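Local coordinates for sister chromatid cohesion protein (Chaetomium thermophilum, PDB 5T8V), which probably acts as a cohesin loader that binds chromatin, this chain being its C-terminal, HEAT-repeat part, at residues C90-V104 with W116-A130. Sequence-based numbering, arbitrary orientation.
Sequences CDSALRQTESLDFSV and WLELLPNLEAAIRAA
F102 and L123 cross at about a right angle, with CD1 of the leucine set over one face of the phenyl ring, 3.7 Å from its centroid: a CH-pi contact. L123 reaches the ring because its CG stands anti to the backbone N (chi1 172°), and its CD2 closes on F102 CG as well. Helix 149-172 adds R161 and I166 around F102. W116, on helix 112-117, grips the loop that carries F102. Its indole NE1 donates to F102 O over 2.8 Å, nearly straight at 165°; the acceptor lies in the indole plane, while the donor stands well above the carbonyl plane. V104 CG2 sits over the six-membered ring, with L120 CD2 on the opposite face. A phenylalanine in place of W116 would probably leave F102 O without this donor and the loop less firmly tied. On the other side of T97, helix 90-96 packs on helix 120-130, where alanines let the two segment axes come within 8.0 Å at 132°: A93 CB lies 3.8 Å from A129 CB. The chemistry is thus mostly apolar: small residues allow two helices of the HEAT-repeat protein to pack closely, and one indole hydrogen bond, the only one across the two segments, helps tie down the loop that follows helix 81-96.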
loop_
_atom_site.group_PDB
_atom_site.type_symbol
_atom_site.label_atom_id
_atom_site.label_comp_id
_atom_site.label_asym_id
_atom_site.label_seq_id
_atom_site.Cartn_x
_atom_site.Cartn_y
_atom_site.Cartn_z
ATOM N N CYS A 90 50.175 2.391 53.042
ATOM C CA CYS A 90 48.912 2.504 52.322
ATOM C C CYS A 90 47.735 2.469 53.289
ATOM O O CYS A 90 46.814 3.289 53.198
ATOM C CB CYS A 90 48.795 1.381 51.289
ATOM S SG CYS A 90 49.984 1.475 49.929
ATOM N N ASP A 91 47.753 1.525 54.235
ATOM C CA ASP A 91 46.646 1.414 55.177
ATOM C C ASP A 91 46.516 2.671 56.027
ATOM O O ASP A 91 45.406 3.030 56.434
ATOM C CB ASP A 91 46.830 0.185 56.065
ATOM C CG ASP A 91 45.601 -0.117 56.900
ATOM O OD1 ASP A 91 44.691 -0.805 56.390
ATOM O OD2 ASP A 91 45.542 0.337 58.062
ATOM N N SER A 92 47.629 3.347 56.307
ATOM C CA SER A 92 47.568 4.606 57.039
ATOM C C SER A 92 46.919 5.692 56.190
ATOM O O SER A 92 46.016 6.401 56.653
ATOM C CB SER A 92 48.973 5.027 57.474
ATOM O OG SER A 92 49.549 4.066 58.343
ATOM N N ALA A 93 47.365 5.833 54.939
ATOM C CA ALA A 93 46.759 6.821 54.052
ATOM C C ALA A 93 45.268 6.569 53.869
ATOM O O ALA A 93 44.493 7.518 53.701
ATOM C CB ALA A 93 47.465 6.818 52.698
ATOM N N LEU A 94 44.846 5.304 53.902
ATOM C CA LEU A 94 43.434 4.987 53.720
ATOM C C LEU A 94 42.635 5.224 54.995
ATOM O O LEU A 94 41.509 5.732 54.939
ATOM C CB LEU A 94 43.286 3.541 53.251
ATOM C CG LEU A 94 43.660 3.334 51.783
ATOM C CD1 LEU A 94 43.973 1.874 51.486
ATOM C CD2 LEU A 94 42.533 3.834 50.901
ATOM N N ARG A 95 43.195 4.863 56.152
ATOM C CA ARG A 95 42.526 5.150 57.415
ATOM C C ARG A 95 42.397 6.649 57.645
ATOM O O ARG A 95 41.477 7.094 58.338
ATOM C CB ARG A 95 43.282 4.499 58.576
ATOM C CG ARG A 95 43.071 2.992 58.694
ATOM C CD ARG A 95 43.701 2.423 59.960
ATOM N NE ARG A 95 45.161 2.361 59.880
ATOM C CZ ARG A 95 45.989 3.327 60.277
ATOM N NH1 ARG A 95 45.520 4.457 60.794
ATOM N NH2 ARG A 95 47.300 3.160 60.153
ATOM N N GLN A 96 43.305 7.444 57.077
ATOM C CA GLN A 96 43.221 8.891 57.242
ATOM C C GLN A 96 41.894 9.428 56.719
ATOM O O GLN A 96 41.233 10.234 57.383
ATOM C CB GLN A 96 44.394 9.567 56.528
ATOM C CG GLN A 96 44.362 11.091 56.566
ATOM C CD GLN A 96 44.432 11.645 57.975
ATOM O OE1 GLN A 96 44.829 10.950 58.912
ATOM N NE2 GLN A 96 44.046 12.906 58.133
ATOM N N THR A 97 41.484 8.985 55.529
ATOM C CA THR A 97 40.319 9.536 54.846
ATOM C C THR A 97 39.120 8.593 54.871
ATOM O O THR A 97 38.195 8.756 54.070
ATOM C CB THR A 97 40.674 9.883 53.398
ATOM O OG1 THR A 97 41.092 8.698 52.710
ATOM C CG2 THR A 97 41.792 10.914 53.347
ATOM N N GLU A 98 39.106 7.613 55.777
ATOM C CA GLU A 98 38.014 6.645 55.794
ATOM C C GLU A 98 36.692 7.310 56.161
ATOM O O GLU A 98 35.673 7.095 55.494
ATOM C CB GLU A 98 38.337 5.505 56.763
ATOM C CG GLU A 98 38.506 5.933 58.214
ATOM C CD GLU A 98 38.998 4.806 59.098
ATOM O OE1 GLU A 98 38.780 4.875 60.326
ATOM O OE2 GLU A 98 39.597 3.848 58.562
ATOM N N SER A 99 36.687 8.124 57.216
ATOM C CA SER A 99 35.485 8.825 57.647
ATOM C C SER A 99 35.350 10.205 57.019
ATOM O O SER A 99 34.282 10.817 57.131
ATOM C CB SER A 99 35.474 8.963 59.174
ATOM O OG SER A 99 35.498 7.693 59.805
ATOM N N LEU A 100 36.399 10.702 56.371
ATOM C CA LEU A 100 36.353 12.017 55.751
ATOM C C LEU A 100 35.241 12.088 54.710
ATOM O O LEU A 100 34.942 11.111 54.016
ATOM C CB LEU A 100 37.701 12.334 55.101
ATOM C CG LEU A 100 37.801 13.633 54.301
ATOM C CD1 LEU A 100 37.603 14.838 55.203
ATOM C CD2 LEU A 100 39.139 13.705 53.586
ATOM N N ASP A 101 34.627 13.264 54.608
ATOM C CA ASP A 101 33.590 13.545 53.618
ATOM C C ASP A 101 34.150 14.573 52.642
ATOM O O ASP A 101 34.104 15.779 52.900
ATOM C CB ASP A 101 32.314 14.048 54.288
ATOM C CG ASP A 101 31.316 14.606 53.293
ATOM O OD1 ASP A 101 30.565 13.812 52.690
ATOM O OD2 ASP A 101 31.284 15.841 53.111
ATOM N N PHE A 102 34.685 14.087 51.522
ATOM C CA PHE A 102 35.271 14.939 50.496
ATOM C C PHE A 102 34.294 15.245 49.366
ATOM O O PHE A 102 34.720 15.633 48.273
ATOM C CB PHE A 102 36.542 14.295 49.936
ATOM C CG PHE A 102 36.371 12.853 49.542
ATOM C CD1 PHE A 102 35.759 12.510 48.348
ATOM C CD2 PHE A 102 36.833 11.842 50.366
ATOM C CE1 PHE A 102 35.608 11.185 47.987
ATOM C CE2 PHE A 102 36.686 10.517 50.011
ATOM C CZ PHE A 102 36.072 10.188 48.820
ATOM N N SER A 103 32.996 15.087 49.611
ATOM C CA SER A 103 32.006 15.311 48.570
ATOM C C SER A 103 31.823 16.801 48.301
ATOM O O SER A 103 32.007 17.646 49.182
ATOM C CB SER A 103 30.668 14.686 48.964
ATOM O OG SER A 103 30.194 15.221 50.188
ATOM N N VAL A 104 31.465 17.114 47.065
ATOM C CA VAL A 104 31.141 18.475 46.655
ATOM C C VAL A 104 29.637 18.668 46.764
ATOM O O VAL A 104 28.856 17.759 46.460
ATOM C CB VAL A 104 31.639 18.744 45.222
ATOM C CG1 VAL A 104 31.028 20.024 44.653
ATOM C CG2 VAL A 104 33.154 18.835 45.200
ATOM N N TRP A 116 37.803 22.895 50.594
ATOM C CA TRP A 116 37.771 21.565 49.995
ATOM C C TRP A 116 39.111 21.213 49.359
ATOM O O TRP A 116 39.553 20.060 49.427
ATOM C CB TRP A 116 36.647 21.499 48.960
ATOM C CG TRP A 116 36.513 20.176 48.269
ATOM C CD1 TRP A 116 35.990 19.030 48.790
ATOM C CD2 TRP A 116 36.894 19.867 46.923
ATOM N NE1 TRP A 116 36.027 18.025 47.855
ATOM C CE2 TRP A 116 36.578 18.515 46.700
ATOM C CE3 TRP A 116 37.474 20.603 45.886
ATOM C CZ2 TRP A 116 36.823 17.881 45.483
ATOM C CZ3 TRP A 116 37.716 19.973 44.679
ATOM C CH2 TRP A 116 37.391 18.628 44.488
ATOM N N LEU A 117 39.775 22.196 48.748
ATOM C CA LEU A 117 41.029 21.955 48.045
ATOM C C LEU A 117 42.157 21.539 48.978
ATOM O O LEU A 117 43.180 21.036 48.503
ATOM C CB LEU A 117 41.442 23.209 47.273
ATOM C CG LEU A 117 40.717 23.439 45.948
ATOM C CD1 LEU A 117 40.684 24.912 45.596
ATOM C CD2 LEU A 117 41.393 22.653 44.847
ATOM N N GLU A 118 42.005 21.744 50.285
ATOM C CA GLU A 118 43.044 21.351 51.227
ATOM C C GLU A 118 43.029 19.859 51.526
ATOM O O GLU A 118 44.010 19.343 52.072
ATOM C CB GLU A 118 42.893 22.149 52.523
ATOM C CG GLU A 118 42.921 23.656 52.305
ATOM C CD GLU A 118 42.982 24.439 53.600
ATOM O OE1 GLU A 118 42.742 25.664 53.564
ATOM O OE2 GLU A 118 43.268 23.831 54.654
ATOM N N LEU A 119 41.949 19.157 51.176
ATOM C CA LEU A 119 41.876 17.715 51.360
ATOM C C LEU A 119 42.629 16.949 50.282
ATOM O O LEU A 119 42.957 15.775 50.492
ATOM C CB LEU A 119 40.416 17.258 51.357
ATOM C CG LEU A 119 39.460 17.971 52.313
ATOM C CD1 LEU A 119 38.015 17.659 51.944
ATOM C CD2 LEU A 119 39.747 17.575 53.749
ATOM N N LEU A 120 42.912 17.580 49.145
ATOM C CA LEU A 120 43.416 16.833 47.997
ATOM C C LEU A 120 44.713 16.087 48.277
ATOM O O LEU A 120 44.868 14.971 47.753
ATOM C CB LEU A 120 43.590 17.778 46.800
ATOM C CG LEU A 120 42.329 18.465 46.268
ATOM C CD1 LEU A 120 42.650 19.173 44.961
ATOM C CD2 LEU A 120 41.174 17.489 46.073
ATOM N N PRO A 121 45.674 16.616 49.038
ATOM C CA PRO A 121 46.883 15.831 49.325
ATOM C C PRO A 121 46.579 14.488 49.975
ATOM O O PRO A 121 46.982 13.436 49.462
ATOM C CB PRO A 121 47.678 16.751 50.258
ATOM C CG PRO A 121 47.257 18.121 49.861
ATOM C CD PRO A 121 45.801 18.006 49.509
ATOM N N ASN A 122 45.859 14.507 51.099
ATOM C CA ASN A 122 45.526 13.263 51.786
ATOM C C ASN A 122 44.580 12.402 50.954
ATOM O O ASN A 122 44.749 11.178 50.881
ATOM C CB ASN A 122 44.910 13.564 53.150
ATOM C CG ASN A 122 45.910 14.150 54.125
ATOM O OD1 ASN A 122 47.120 14.050 53.927
ATOM N ND2 ASN A 122 45.407 14.758 55.193
ATOM N N LEU A 123 43.577 13.017 50.329
ATOM C CA LEU A 123 42.624 12.259 49.523
ATOM C C LEU A 123 43.330 11.510 48.399
ATOM O O LEU A 123 43.195 10.289 48.265
ATOM C CB LEU A 123 41.557 13.201 48.963
ATOM C CG LEU A 123 40.588 12.597 47.945
ATOM C CD1 LEU A 123 39.881 11.379 48.519
ATOM C CD2 LEU A 123 39.580 13.641 47.494
ATOM N N GLU A 124 44.087 12.234 47.573
ATOM C CA GLU A 124 44.830 11.604 46.485
ATOM C C GLU A 124 45.795 10.556 47.019
ATOM O O GLU A 124 45.893 9.447 46.475
ATOM C CB GLU A 124 45.583 12.666 45.684
ATOM C CG GLU A 124 44.699 13.469 44.743
ATOM C CD GLU A 124 45.479 14.471 43.920
ATOM O OE1 GLU A 124 45.665 15.613 44.390
ATOM O OE2 GLU A 124 45.913 14.111 42.805
ATOM N N ALA A 125 46.523 10.891 48.087
ATOM C CA ALA A 125 47.425 9.924 48.699
ATOM C C ALA A 125 46.694 8.629 49.034
ATOM O O ALA A 125 47.249 7.534 48.879
ATOM C CB ALA A 125 48.060 10.527 49.952
ATOM N N ALA A 126 45.439 8.734 49.477
ATOM C CA ALA A 126 44.665 7.542 49.806
ATOM C C ALA A 126 44.227 6.799 48.549
ATOM O O ALA A 126 44.298 5.566 48.494
ATOM C CB ALA A 126 43.449 7.922 50.649
ATOM N N ILE A 127 43.764 7.531 47.533
ATOM C CA ILE A 127 43.347 6.904 46.279
ATOM C C ILE A 127 44.479 6.049 45.718
ATOM O O ILE A 127 44.328 4.838 45.484
ATOM C CB ILE A 127 42.902 7.977 45.269
ATOM C CG1 ILE A 127 41.653 8.697 45.783
ATOM C CG2 ILE A 127 42.624 7.361 43.898
ATOM C CD1 ILE A 127 41.272 9.929 44.985
ATOM N N ARG A 128 45.640 6.668 45.507
ATOM C CA ARG A 128 46.746 5.940 44.904
ATOM C C ARG A 128 47.386 4.955 45.875
ATOM O O ARG A 128 48.026 3.995 45.432
ATOM C CB ARG A 128 47.771 6.931 44.356
ATOM C CG ARG A 128 47.255 7.640 43.114
ATOM C CD ARG A 128 48.358 8.298 42.324
ATOM N NE ARG A 128 47.898 8.694 40.993
ATOM C CZ ARG A 128 47.909 7.905 39.922
ATOM N NH1 ARG A 128 48.358 6.660 40.005
ATOM N NH2 ARG A 128 47.468 8.363 38.759
ATOM N N ALA A 129 47.211 5.156 47.183
ATOM C CA ALA A 129 47.586 4.121 48.139
ATOM C C ALA A 129 46.768 2.857 47.907
ATOM O O ALA A 129 47.313 1.747 47.850
ATOM C CB ALA A 129 47.397 4.632 49.567
ATOM N N ALA A 130 45.447 3.010 47.766
ATOM C CA ALA A 130 44.596 1.872 47.438
ATOM C C ALA A 130 45.051 1.212 46.147
ATOM O O ALA A 130 45.179 -0.017 46.075
ATOM C CB ALA A 130 43.139 2.318 47.319
#